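Local coordinates for protein KLLA0F12672p (Kluyveromyces lactis, PDB 4M3O) that probably dephosphorylates the C-terminal domain of the largest RNA polymerase II subunit during transcription, and carries a zinc-binding N-terminal domain, the part described here, at residues L22-V27 and A131-R135. Sequence-based numbering, arbitrary orientation.
Sequences LTIREV and ALFAR
The first turn of a helix meets a compact loop turn through apolar side chains, without a hydrogen bond between them. Leu22 and Thr23 are extended (psi 145° and 166°), and the helix begins at Ile24. Thr23 and Glu26 form a capping box: Glu26 N donates to Thr23 OG1 (3.1 Å) and Thr23 N to Glu26 OE2 (2.8 Å), while Val27 N reaches Thr23 O at 3.0 Å. In 131-135, Leu132 and Phe133 have helix-like phi/psi, and the bonds Ala134 N to Ala131 O (2.9 Å) and Arg135 N to Leu132 O (3.0 Å) close the turn. The nearest CA atoms are those of Val27 and Phe133, 6.2 Å apart. Phe133, chi1 t, lays its ring along the helix start: Ile24 CG1 covers one face in a CH-pi contact, 3.8 Å from the ring centroid and 15° off the normal, whereas Leu22 O (3.5 Å from CE1 of Phe133) and Val27 CG2 (4.0 Å from its CD1) approach the ring edge. Val27, chi1 t, also sets CG1 against Leu132 CB at 3.6 Å. The 245 Å² buried is surface packing, away from the zinc site. It joins the N-terminal end of helix 24-40 to the loop following helix 114-125; Leu132 also touches Ser31 farther along helix 24-40, and Arg135 ties the loop to the backbone of Arg54 and Leu56, between helices 46-52 and 58-70.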
# COMPACT_ATOMS: atom_id res chain seq x y z
N LEU A 22 13.14 -16.79 2.22
CA LEU A 22 11.91 -16.99 1.46
C LEU A 22 12.21 -17.37 0.03
O LEU A 22 13.18 -16.87 -0.57
CB LEU A 22 11.12 -15.70 1.47
CG LEU A 22 10.63 -15.24 2.80
CD1 LEU A 22 9.90 -13.92 2.65
CD2 LEU A 22 9.74 -16.31 3.45
N THR A 23 11.36 -18.22 -0.53
CA THR A 23 11.38 -18.46 -1.96
C THR A 23 10.67 -17.28 -2.66
O THR A 23 9.92 -16.49 -2.03
CB THR A 23 10.63 -19.74 -2.36
OG1 THR A 23 9.24 -19.60 -2.06
CG2 THR A 23 11.17 -21.04 -1.62
N ILE A 24 10.86 -17.23 -3.96
CA ILE A 24 10.19 -16.30 -4.85
C ILE A 24 8.69 -16.46 -4.77
O ILE A 24 7.97 -15.47 -4.73
CB ILE A 24 10.70 -16.42 -6.32
CG1 ILE A 24 12.24 -16.16 -6.39
CG2 ILE A 24 10.04 -15.32 -7.18
CD1 ILE A 24 13.04 -16.95 -7.43
N ARG A 25 8.20 -17.68 -4.66
CA ARG A 25 6.73 -17.87 -4.55
C ARG A 25 6.15 -17.36 -3.27
O ARG A 25 5.01 -16.94 -3.26
CB ARG A 25 6.30 -19.34 -4.65
CG ARG A 25 6.42 -19.92 -6.03
CD ARG A 25 5.30 -19.43 -6.94
NE ARG A 25 5.75 -19.11 -8.28
CZ ARG A 25 6.14 -19.99 -9.18
NH1 ARG A 25 6.16 -21.31 -8.92
NH2 ARG A 25 6.49 -19.55 -10.36
N GLU A 26 6.91 -17.49 -2.17
CA GLU A 26 6.43 -17.08 -0.86
C GLU A 26 6.41 -15.54 -0.83
O GLU A 26 5.52 -14.99 -0.31
CB GLU A 26 7.31 -17.64 0.23
CG GLU A 26 7.15 -19.15 0.43
CD GLU A 26 8.26 -19.78 1.26
OE1 GLU A 26 7.95 -20.74 1.99
OE2 GLU A 26 9.44 -19.34 1.18
N VAL A 27 7.41 -14.90 -1.41
CA VAL A 27 7.45 -13.43 -1.55
C VAL A 27 6.25 -12.93 -2.36
O VAL A 27 5.55 -11.99 -1.97
CB VAL A 27 8.74 -12.97 -2.23
CG1 VAL A 27 8.63 -11.50 -2.61
CG2 VAL A 27 9.95 -13.14 -1.32
N ALA A 131 13.52 -5.02 -5.62
CA ALA A 131 12.56 -6.08 -5.69
C ALA A 131 12.41 -6.55 -4.28
O ALA A 131 13.38 -6.55 -3.50
CB ALA A 131 13.08 -7.19 -6.60
N LEU A 132 11.18 -6.92 -3.94
CA LEU A 132 10.87 -7.47 -2.63
C LEU A 132 11.75 -8.62 -2.27
O LEU A 132 12.19 -8.77 -1.11
CB LEU A 132 9.45 -7.97 -2.57
CG LEU A 132 8.50 -7.12 -1.80
CD1 LEU A 132 8.14 -5.96 -2.73
CD2 LEU A 132 7.29 -7.93 -1.33
N PHE A 133 12.00 -9.47 -3.26
CA PHE A 133 12.78 -10.68 -3.08
C PHE A 133 14.20 -10.27 -2.66
O PHE A 133 14.81 -11.01 -1.91
CB PHE A 133 12.75 -11.55 -4.37
CG PHE A 133 13.59 -12.79 -4.29
CD1 PHE A 133 13.20 -13.85 -3.48
CD2 PHE A 133 14.77 -12.89 -5.03
CE1 PHE A 133 13.98 -15.00 -3.37
CE2 PHE A 133 15.55 -14.05 -4.94
CZ PHE A 133 15.15 -15.11 -4.12
N ALA A 134 14.69 -9.08 -3.07
CA ALA A 134 16.06 -8.61 -2.71
C ALA A 134 16.12 -7.85 -1.39
O ALA A 134 17.19 -7.37 -0.97
CB ALA A 134 16.66 -7.76 -3.84
N ARG A 135 15.01 -7.78 -0.67
CA ARG A 135 14.98 -7.05 0.59
C ARG A 135 15.25 -8.04 1.75
O ARG A 135 14.32 -8.65 2.30
CB ARG A 135 13.64 -6.31 0.75
CG ARG A 135 13.46 -5.17 -0.24
CD ARG A 135 12.08 -4.54 -0.12
NE ARG A 135 11.79 -3.68 -1.25
CZ ARG A 135 10.92 -2.67 -1.28
NH1 ARG A 135 10.12 -2.35 -0.26
NH2 ARG A 135 10.75 -2.02 -2.40